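Local coordinates for GDSL-like protein (Roseburia intestinalis L1-82, PDB 6HFZ) that removes acetyl groups from acetylated mannans, acting as a two-domain carbohydrate esterase of the SGNH hydrolase type in a commensal gut bacterium, at residues L95-V109 with V128-N142. Residues are numbered along the deposited sequence; the frame is centred on the assembly and turned at random.
Sequences LLSKEPDFVIIEFSV and VYTSKTKPAVLLVHN
Glu106 reaches across to Asn142 at the end of two parallel strands, 102-106 and 136-141. Its CB runs beside Val140 O (4.1 Å), and its CG passes close to Asn142 ND2 (3.5 Å), with Val140 CG1 a looser neighbour at 4.2 Å. A bend at chi2 (-77°) then turns the carboxylate toward Asn142, whose ND2 donates to Glu106 OE1 at 2.9 Å, nearly straight but from above the carboxylate plane. OE1 also accepts from a water that bridges Val140 O and the backbone N of Ser108 and Asn142, while OE2 is taken by Thr43. A leucine here would probably leave the Asn142 amide and Thr43 without this partner and the bridging water with one fewer. Next door, Ser108 OG and His141 ND1 share a hydrogen bond of 2.8 Å at the ring edge, and the same hydroxyl also bonds His155.

Between the strands the ladder is regular, for example Leu138 N to Val103 O. Beta-branched residues suit its extended backbone and pack against the neighbouring strand: Ile104 CG2 on Val140 CG2 (3.7 Å), and on the other face Ile105 CD1 on Val137 CG1 (3.8 Å). Just ahead of the strands, Thr133 OG1 donates to Pro100 O (2.6 Å), a carbonyl beyond the ladder.

Strand 102-106, helix 115-129 and strand 136-141 form a beta-alpha-beta unit, the helix making the crossover and packing Val128 against Val103; strand 32-39 continues the sheet beyond 102-106, and helix 18-28 covers Phe102 and Ala136.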
ATOM      1  N   LEU A  95      -8.523  -0.395  -6.597  1.00 23.24           N
ATOM      2  CA  LEU A  95      -8.811  -1.813  -6.347  1.00 24.25           C
ATOM      3  C   LEU A  95     -10.310  -2.112  -6.428  1.00 26.17           C
ATOM      4  O   LEU A  95     -10.751  -2.947  -7.223  1.00 27.30           O
ATOM      5  CB  LEU A  95      -8.290  -2.189  -4.956  1.00 25.95           C
ATOM      6  CG  LEU A  95      -8.581  -3.619  -4.492  1.00 25.75           C
ATOM      7  CD1 LEU A  95      -7.881  -4.645  -5.379  1.00 25.05           C
ATOM      8  CD2 LEU A  95      -8.158  -3.848  -3.048  1.00 24.88           C
ATOM      9  N   LEU A  96     -11.099  -1.512  -5.536  1.00 22.96           N
ATOM     10  CA  LEU A  96     -12.478  -1.964  -5.334  1.00 23.88           C
ATOM     11  C   LEU A  96     -13.346  -1.664  -6.565  1.00 25.79           C
ATOM     12  O   LEU A  96     -14.260  -2.435  -6.842  1.00 28.79           O
ATOM     13  CB  LEU A  96     -13.069  -1.342  -4.070  1.00 24.94           C
ATOM     14  CG  LEU A  96     -12.312  -1.665  -2.779  1.00 26.47           C
ATOM     15  CD1 LEU A  96     -12.988  -0.971  -1.611  1.00 28.49           C
ATOM     16  CD2 LEU A  96     -12.176  -3.165  -2.551  1.00 27.05           C
ATOM     17  N   SER A  97     -13.037  -0.579  -7.282  1.00 25.74           N
ATOM     18  CA  SER A  97     -13.670  -0.226  -8.545  1.00 26.85           C
ATOM     19  C   SER A  97     -13.476  -1.339  -9.589  1.00 29.46           C
ATOM     20  O   SER A  97     -14.271  -1.386 -10.541  1.00 28.88           O
ATOM     21  CB  SER A  97     -13.146   1.121  -9.067  1.00 27.75           C
ATOM     22  OG  SER A  97     -11.797   1.043  -9.502  1.00 32.91           O
ATOM     23  N   LYS A  98     -12.459  -2.215  -9.431  1.00 27.08           N
ATOM     24  CA  LYS A  98     -12.194  -3.281 -10.403  1.00 25.37           C
ATOM     25  C   LYS A  98     -12.937  -4.575 -10.028  1.00 24.47           C
ATOM     26  O   LYS A  98     -12.754  -5.606 -10.716  1.00 27.13           O
ATOM     27  CB  LYS A  98     -10.702  -3.603 -10.537  1.00 28.47           C
ATOM     28  CG  LYS A  98      -9.725  -2.441 -10.568  1.00 34.62           C
ATOM     29  CD  LYS A  98     -10.021  -1.379 -11.580  1.00 33.39           C
ATOM     30  CE  LYS A  98      -8.791  -0.539 -11.881  1.00 38.08           C
ATOM     31  NZ  LYS A  98      -9.134   0.680 -12.645  1.00 36.74           N
ATOM     32  N   GLU A  99     -13.711  -4.548  -8.942  1.00 24.63           N
ATOM     33  CA  GLU A  99     -14.591  -5.659  -8.523  1.00 25.78           C
ATOM     34  C   GLU A  99     -13.795  -6.941  -8.291  1.00 25.51           C
ATOM     35  O   GLU A  99     -14.063  -7.991  -8.876  1.00 25.29           O
ATOM     36  CB  GLU A  99     -15.698  -5.907  -9.556  1.00 28.88           C
ATOM     37  CG  GLU A  99     -16.665  -4.736  -9.662  1.00 33.52           C
ATOM     38  CD  GLU A  99     -17.646  -4.881 -10.821  1.00 43.07           C
ATOM     39  OE1 GLU A  99     -18.856  -4.870 -10.553  1.00 49.14           O
ATOM     40  OE2 GLU A  99     -17.196  -4.979 -11.997  1.00 52.71           O
ATOM     41  N   PRO A 100     -12.795  -6.929  -7.390  1.00 24.89           N
ATOM     42  CA  PRO A 100     -11.909  -8.078  -7.252  1.00 22.76           C
ATOM     43  C   PRO A 100     -12.640  -9.226  -6.543  1.00 23.98           C
ATOM     44  O   PRO A 100     -13.506  -8.991  -5.665  1.00 24.38           O
ATOM     45  CB  PRO A 100     -10.774  -7.510  -6.360  1.00 24.42           C
ATOM     46  CG  PRO A 100     -11.497  -6.469  -5.500  1.00 26.15           C
ATOM     47  CD  PRO A 100     -12.478  -5.833  -6.473  1.00 25.40           C
ATOM     48  N   ASP A 101     -12.232 -10.455  -6.866  1.00 25.09           N
ATOM     49  CA  ASP A 101     -12.746 -11.697  -6.251  1.00 24.78           C
ATOM     50  C   ASP A 101     -11.748 -12.295  -5.245  1.00 21.90           C
ATOM     51  O   ASP A 101     -12.135 -12.930  -4.244  1.00 22.21           O
ATOM     52  CB  ASP A 101     -13.108 -12.694  -7.350  1.00 24.81           C
ATOM     53  CG  ASP A 101     -14.269 -12.195  -8.219  1.00 27.44           C
ATOM     54  OD1 ASP A 101     -15.385 -11.982  -7.647  1.00 27.84           O
ATOM     55  OD2 ASP A 101     -14.032 -11.921  -9.448  1.00 27.15           O
ATOM     56  N   PHE A 102     -10.487 -11.933  -5.414  1.00 22.69           N
ATOM     57  CA  PHE A 102      -9.374 -12.364  -4.610  1.00 24.22           C
ATOM     58  C   PHE A 102      -8.414 -11.171  -4.511  1.00 21.16           C
ATOM     59  O   PHE A 102      -8.155 -10.534  -5.529  1.00 20.27           O
ATOM     60  CB  PHE A 102      -8.691 -13.552  -5.300  1.00 23.45           C
ATOM     61  CG  PHE A 102      -7.367 -13.987  -4.703  1.00 25.22           C
ATOM     62  CD1 PHE A 102      -7.324 -14.930  -3.694  1.00 25.99           C
ATOM     63  CD2 PHE A 102      -6.169 -13.507  -5.227  1.00 25.42           C
ATOM     64  CE1 PHE A 102      -6.104 -15.336  -3.151  1.00 25.27           C
ATOM     65  CE2 PHE A 102      -4.952 -13.931  -4.710  1.00 27.54           C
ATOM     66  CZ  PHE A 102      -4.930 -14.849  -3.676  1.00 24.53           C
ATOM     67  N   VAL A 103      -7.985 -10.840  -3.289  1.00 22.00           N
ATOM     68  CA  VAL A 103      -7.109  -9.713  -3.011  1.00 22.10           C
ATOM     69  C   VAL A 103      -5.967 -10.201  -2.108  1.00 20.22           C
ATOM     70  O   VAL A 103      -6.245 -10.689  -1.021  1.00 22.03           O
ATOM     71  CB  VAL A 103      -7.854  -8.578  -2.271  1.00 21.64           C
ATOM     72  CG1 VAL A 103      -6.889  -7.437  -1.932  1.00 24.35           C
ATOM     73  CG2 VAL A 103      -9.045  -8.078  -3.087  1.00 22.31           C
ATOM     74  N   ILE A 104      -4.738 -10.050  -2.587  1.00 18.20           N
ATOM     75  CA  ILE A 104      -3.526 -10.107  -1.733  1.00 19.02           C
ATOM     76  C   ILE A 104      -3.197  -8.702  -1.243  1.00 20.01           C
ATOM     77  O   ILE A 104      -3.166  -7.724  -2.063  1.00 18.65           O
ATOM     78  CB  ILE A 104      -2.344 -10.737  -2.482  1.00 19.32           C
ATOM     79  CG1 ILE A 104      -2.462 -12.260  -2.391  1.00 19.78           C
ATOM     80  CG2 ILE A 104      -0.987 -10.218  -1.923  1.00 19.55           C
ATOM     81  CD1 ILE A 104      -1.516 -13.036  -3.272  1.00 20.10           C
ATOM     82  N   ILE A 105      -2.968  -8.601   0.066  1.00 19.05           N
ATOM     83  CA  ILE A 105      -2.551  -7.382   0.666  1.00 19.63           C
ATOM     84  C   ILE A 105      -1.103  -7.540   1.153  1.00 20.67           C
ATOM     85  O   ILE A 105      -0.807  -8.433   1.918  1.00 20.57           O
ATOM     86  CB  ILE A 105      -3.492  -6.977   1.809  1.00 21.75           C
ATOM     87  CG1 ILE A 105      -4.909  -6.681   1.327  1.00 21.33           C
ATOM     88  CG2 ILE A 105      -2.906  -5.793   2.552  1.00 20.28           C
ATOM     89  CD1 ILE A 105      -5.865  -6.432   2.423  1.00 24.06           C
ATOM     90  N   GLU A 106      -0.209  -6.649   0.719  1.00 19.21           N
ATOM     91  CA  GLU A 106       1.228  -6.859   0.863  1.00 19.95           C
ATOM     92  C   GLU A 106       1.913  -5.534   1.214  1.00 19.54           C
ATOM     93  O   GLU A 106       2.370  -4.802   0.306  1.00 18.58           O
ATOM     94  CB  GLU A 106       1.730  -7.437  -0.462  1.00 22.65           C
ATOM     95  CG  GLU A 106       3.176  -7.892  -0.498  1.00 23.24           C
ATOM     96  CD  GLU A 106       4.232  -6.813  -0.608  1.00 24.07           C
ATOM     97  OE1 GLU A 106       5.004  -6.668   0.392  1.00 23.70           O
ATOM     98  OE2 GLU A 106       4.261  -6.075  -1.650  1.00 23.16           O
ATOM     99  N   PHE A 107       1.986  -5.238   2.522  1.00 18.05           N
ATOM    100  CA  PHE A 107       2.526  -3.965   3.011  1.00 18.71           C
ATOM    101  C   PHE A 107       3.515  -4.169   4.174  1.00 18.84           C
ATOM    102  O   PHE A 107       3.904  -3.212   4.830  1.00 17.89           O
ATOM    103  CB  PHE A 107       1.398  -3.016   3.444  1.00 18.74           C
ATOM    104  CG  PHE A 107       0.670  -2.343   2.313  1.00 18.44           C
ATOM    105  CD1 PHE A 107       1.346  -1.471   1.450  1.00 18.85           C
ATOM    106  CD2 PHE A 107      -0.662  -2.618   2.059  1.00 19.51           C
ATOM    107  CE1 PHE A 107       0.669  -0.814   0.426  1.00 20.29           C
ATOM    108  CE2 PHE A 107      -1.303  -2.034   0.967  1.00 20.67           C
ATOM    109  CZ  PHE A 107      -0.656  -1.101   0.188  1.00 19.14           C
ATOM    110  N   SER A 108       3.867  -5.428   4.490  1.00 17.32           N
ATOM    111  CA  SER A 108       4.657  -5.714   5.705  1.00 18.52           C
ATOM    112  C   SER A 108       6.138  -5.301   5.630  1.00 18.86           C
ATOM    113  O   SER A 108       6.808  -5.357   6.689  1.00 18.48           O
ATOM    114  CB  SER A 108       4.497  -7.183   6.123  1.00 19.24           C
ATOM    115  OG  SER A 108       3.109  -7.499   6.219  1.00 20.05           O
ATOM    116  N   VAL A 109       6.667  -4.848   4.466  1.00 18.07           N
ATOM    117  CA  VAL A 109       7.989  -4.227   4.448  1.00 18.18           C
ATOM    118  C   VAL A 109       7.889  -2.789   3.928  1.00 18.34           C
ATOM    119  O   VAL A 109       8.912  -2.185   3.468  1.00 20.56           O
ATOM    120  CB  VAL A 109       9.018  -5.038   3.650  1.00 19.74           C
ATOM    121  CG1 VAL A 109       9.374  -6.340   4.375  1.00 22.37           C
ATOM    122  CG2 VAL A 109       8.587  -5.334   2.220  1.00 19.06           C
ATOM    123  N   VAL A 128     -11.605  -3.445   2.610  1.00 23.76           N
ATOM    124  CA  VAL A 128     -11.592  -4.432   1.522  1.00 20.94           C
ATOM    125  C   VAL A 128     -12.526  -5.604   1.847  1.00 22.57           C
ATOM    126  O   VAL A 128     -13.288  -6.071   0.985  1.00 21.10           O
ATOM    127  CB  VAL A 128     -10.151  -4.881   1.209  1.00 19.61           C
ATOM    128  CG1 VAL A 128     -10.123  -6.045   0.243  1.00 20.97           C
ATOM    129  CG2 VAL A 128      -9.284  -3.729   0.709  1.00 20.83           C
ATOM    130  N   TYR A 129     -12.479  -6.092   3.075  1.00 22.68           N
ATOM    131  CA  TYR A 129     -13.167  -7.309   3.484  1.00 24.52           C
ATOM    132  C   TYR A 129     -14.690  -7.084   3.424  1.00 23.56           C
ATOM    133  O   TYR A 129     -15.422  -7.978   3.030  1.00 23.73           O
ATOM    134  CB  TYR A 129     -12.717  -7.723   4.878  1.00 25.74           C
ATOM    135  CG  TYR A 129     -13.270  -9.022   5.417  1.00 27.23           C
ATOM    136  CD1 TYR A 129     -12.878 -10.256   4.911  1.00 29.29           C
ATOM    137  CD2 TYR A 129     -14.244  -9.020   6.402  1.00 27.45           C
ATOM    138  CE1 TYR A 129     -13.366 -11.444   5.446  1.00 28.94           C
ATOM    139  CE2 TYR A 129     -14.730 -10.204   6.956  1.00 29.06           C
ATOM    140  CZ  TYR A 129     -14.288 -11.418   6.474  1.00 27.85           C
ATOM    141  OH  TYR A 129     -14.720 -12.594   7.036  1.00 33.25           O
ATOM    142  N   THR A 130     -15.139  -5.877   3.777  1.00 25.08           N
ATOM    143  CA  THR A 130     -16.596  -5.574   3.765  1.00 22.75           C
ATOM    144  C   THR A 130     -17.067  -4.926   2.459  1.00 25.69           C
ATOM    145  O   THR A 130     -18.286  -4.559   2.323  1.00 27.80           O
ATOM    146  CB  THR A 130     -16.989  -4.731   4.977  1.00 25.22           C
ATOM    147  OG1 THR A 130     -16.364  -3.460   4.804  1.00 24.80           O
ATOM    148  CG2 THR A 130     -16.580  -5.386   6.275  1.00 26.29           C
ATOM    149  N   SER A 131     -16.209  -4.810   1.456  1.00 22.05           N
ATOM    150  CA  SER A 131     -16.611  -4.204   0.168  1.00 22.77           C
ATOM    151  C   SER A 131     -17.661  -5.066  -0.555  1.00 26.87           C
ATOM    152  O   SER A 131     -17.909  -6.237  -0.205  1.00 27.24           O
ATOM    153  CB  SER A 131     -15.425  -3.958  -0.717  1.00 22.74           C
ATOM    154  OG  SER A 131     -14.788  -5.174  -1.078  1.00 24.49           O
ATOM    155  N   LYS A 132     -18.250  -4.493  -1.606  1.00 28.81           N
ATOM    156  CA  LYS A 132     -19.421  -5.073  -2.276  1.00 32.19           C
ATOM    157  C   LYS A 132     -19.194  -6.508  -2.750  1.00 31.65           C
ATOM    158  O   LYS A 132     -20.106  -7.342  -2.577  1.00 30.47           O
ATOM    159  CB  LYS A 132     -19.828  -4.198  -3.465  1.00 34.88           C
ATOM    160  CG  LYS A 132     -21.127  -4.628  -4.139  1.00 43.58           C
ATOM    161  CD  LYS A 132     -21.652  -3.643  -5.183  1.00 50.91           C
ATOM    162  CE  LYS A 132     -20.673  -3.341  -6.306  1.00 58.45           C
ATOM    163  NZ  LYS A 132     -19.957  -2.056  -6.095  1.00 62.65           N
ATOM    164  N   THR A 133     -18.023  -6.804  -3.349  1.00 26.75           N
ATOM    165  CA  THR A 133     -17.774  -8.122  -3.924  1.00 26.38           C
ATOM    166  C   THR A 133     -17.333  -9.135  -2.851  1.00 29.95           C
ATOM    167  O   THR A 133     -17.177 -10.331  -3.195  1.00 28.87           O
ATOM    168  CB  THR A 133     -16.786  -8.076  -5.091  1.00 30.43           C
ATOM    169  OG1 THR A 133     -15.492  -7.790  -4.543  1.00 26.92           O
ATOM    170  CG2 THR A 133     -17.156  -7.052  -6.148  1.00 28.67           C
ATOM    171  N   LYS A 134     -17.179  -8.723  -1.581  1.00 28.06           N
ATOM    172  CA  LYS A 134     -16.855  -9.649  -0.461  1.00 27.51           C
ATOM    173  C   LYS A 134     -15.704 -10.551  -0.885  1.00 27.80           C
ATOM    174  O   LYS A 134     -15.792 -11.790  -0.834  1.00 26.87           O
ATOM    175  CB  LYS A 134     -18.073 -10.486  -0.053  1.00 31.47           C
ATOM    176  CG  LYS A 134     -19.279  -9.673   0.426  1.00 33.74           C
ATOM    177  CD  LYS A 134     -19.017  -8.996   1.734  1.00 39.52           C
ATOM    178  CE  LYS A 134     -20.241  -8.397   2.394  1.00 43.92           C
ATOM    179  NZ  LYS A 134     -20.416  -7.001   1.943  1.00 40.94           N
ATOM    180  N   PRO A 135     -14.578  -9.960  -1.309  1.00 25.41           N
ATOM    181  CA  PRO A 135     -13.453 -10.742  -1.818  1.00 24.34           C
ATOM    182  C   PRO A 135     -12.772 -11.624  -0.763  1.00 23.40           C
ATOM    183  O   PRO A 135     -12.746 -11.293   0.394  1.00 24.43           O
ATOM    184  CB  PRO A 135     -12.467  -9.672  -2.290  1.00 24.98           C
ATOM    185  CG  PRO A 135     -12.766  -8.515  -1.388  1.00 24.56           C
ATOM    186  CD  PRO A 135     -14.276  -8.518  -1.269  1.00 24.09           C
ATOM    187  N   ALA A 136     -12.260 -12.775  -1.211  1.00 24.93           N
ATOM    188  CA  ALA A 136     -11.290 -13.531  -0.451  1.00 25.12           C
ATOM    189  C   ALA A 136     -10.041 -12.659  -0.304  1.00 22.93           C
ATOM    190  O   ALA A 136      -9.607 -12.028  -1.277  1.00 26.92           O
ATOM    191  CB  ALA A 136     -10.950 -14.823  -1.140  1.00 27.20           C
ATOM    192  N   VAL A 137      -9.529 -12.602   0.919  1.00 23.84           N
ATOM    193  CA  VAL A 137      -8.351 -11.789   1.234  1.00 22.60           C
ATOM    194  C   VAL A 137      -7.271 -12.712   1.795  1.00 23.68           C
ATOM    195  O   VAL A 137      -7.555 -13.545   2.658  1.00 24.59           O
ATOM    196  CB  VAL A 137      -8.702 -10.688   2.240  1.00 23.33           C
ATOM    197  CG1 VAL A 137      -7.476  -9.880   2.674  1.00 23.84           C
ATOM    198  CG2 VAL A 137      -9.781  -9.752   1.717  1.00 24.66           C
ATOM    199  N   LEU A 138      -6.048 -12.579   1.262  1.00 19.26           N
ATOM    200  CA  LEU A 138      -4.869 -13.281   1.749  1.00 18.30           C
ATOM    201  C   LEU A 138      -3.791 -12.235   2.068  1.00 18.83           C
ATOM    202  O   LEU A 138      -3.445 -11.403   1.179  1.00 19.29           O
ATOM    203  CB  LEU A 138      -4.392 -14.249   0.667  1.00 20.25           C
ATOM    204  CG  LEU A 138      -3.032 -14.904   0.890  1.00 22.01           C
ATOM    205  CD1 LEU A 138      -3.124 -15.822   2.083  1.00 25.55           C
ATOM    206  CD2 LEU A 138      -2.603 -15.649  -0.368  1.00 25.48           C
ATOM    207  N   LEU A 139      -3.258 -12.267   3.286  1.00 19.44           N
ATOM    208  CA  LEU A 139      -2.202 -11.329   3.656  1.00 20.93           C
ATOM    209  C   LEU A 139      -0.858 -11.959   3.289  1.00 19.19           C
ATOM    210  O   LEU A 139      -0.637 -13.182   3.485  1.00 19.71           O
ATOM    211  CB  LEU A 139      -2.280 -10.987   5.147  1.00 19.09           C
ATOM    212  CG  LEU A 139      -3.624 -10.492   5.666  1.00 23.36           C
ATOM    213  CD1 LEU A 139      -3.497 -10.007   7.078  1.00 25.24           C
ATOM    214  CD2 LEU A 139      -4.205  -9.369   4.827  1.00 22.50           C
ATOM    215  N   VAL A 140       0.035 -11.156   2.699  1.00 16.61           N
ATOM    216  CA  VAL A 140       1.359 -11.652   2.400  1.00 18.79           C
ATOM    217  C   VAL A 140       2.395 -10.775   3.115  1.00 19.00           C
ATOM    218  O   VAL A 140       2.382  -9.550   3.019  1.00 19.34           O
ATOM    219  CB  VAL A 140       1.599 -11.686   0.874  1.00 21.25           C
ATOM    220  CG1 VAL A 140       3.058 -11.943   0.529  1.00 23.17           C
ATOM    221  CG2 VAL A 140       0.712 -12.715   0.176  1.00 22.06           C
ATOM    222  N   HIS A 141       3.307 -11.406   3.853  1.00 18.42           N
ATOM    223  CA  HIS A 141       4.334 -10.703   4.635  1.00 17.79           C
ATOM    224  C   HIS A 141       5.727 -10.956   4.041  1.00 19.84           C
ATOM    225  O   HIS A 141       6.284 -12.037   4.248  1.00 19.66           O
ATOM    226  CB  HIS A 141       4.326 -11.182   6.112  1.00 18.97           C
ATOM    227  CG  HIS A 141       2.997 -11.199   6.807  1.00 16.61           C
ATOM    228  ND1 HIS A 141       2.251 -10.045   7.017  1.00 18.80           N
ATOM    229  CD2 HIS A 141       2.255 -12.209   7.313  1.00 18.63           C
ATOM    230  CE1 HIS A 141       1.107 -10.363   7.625  1.00 20.20           C
ATOM    231  NE2 HIS A 141       1.093 -11.660   7.827  1.00 20.00           N
ATOM    232  N   ASN A 142       6.290  -9.962   3.325  1.00 17.13           N
ATOM    233  CA  ASN A 142       7.680  -9.993   2.858  1.00 17.93           C
ATOM    234  C   ASN A 142       8.582  -9.686   4.057  1.00 16.80           C
ATOM    235  O   ASN A 142       8.069  -9.531   5.197  1.00 20.05           O
ATOM    236  CB  ASN A 142       7.851  -9.060   1.666  1.00 17.86           C
ATOM    237  CG  ASN A 142       7.385  -9.727   0.384  1.00 20.14           C
ATOM    238  OD1 ASN A 142       7.903 -10.782   0.025  1.00 21.56           O
ATOM    239  ND2 ASN A 142       6.380  -9.171  -0.276  1.00 21.61           N
TER
HETATM  240  O   HOH W   1     -16.366 -12.049  -4.977  1.00 34.58           O
HETATM  241  O   HOH W   2       4.458  -7.706   2.819  1.00 15.94           O
HETATM  242  O   HOH W   3       0.916  -7.355   4.382  1.00 20.26           O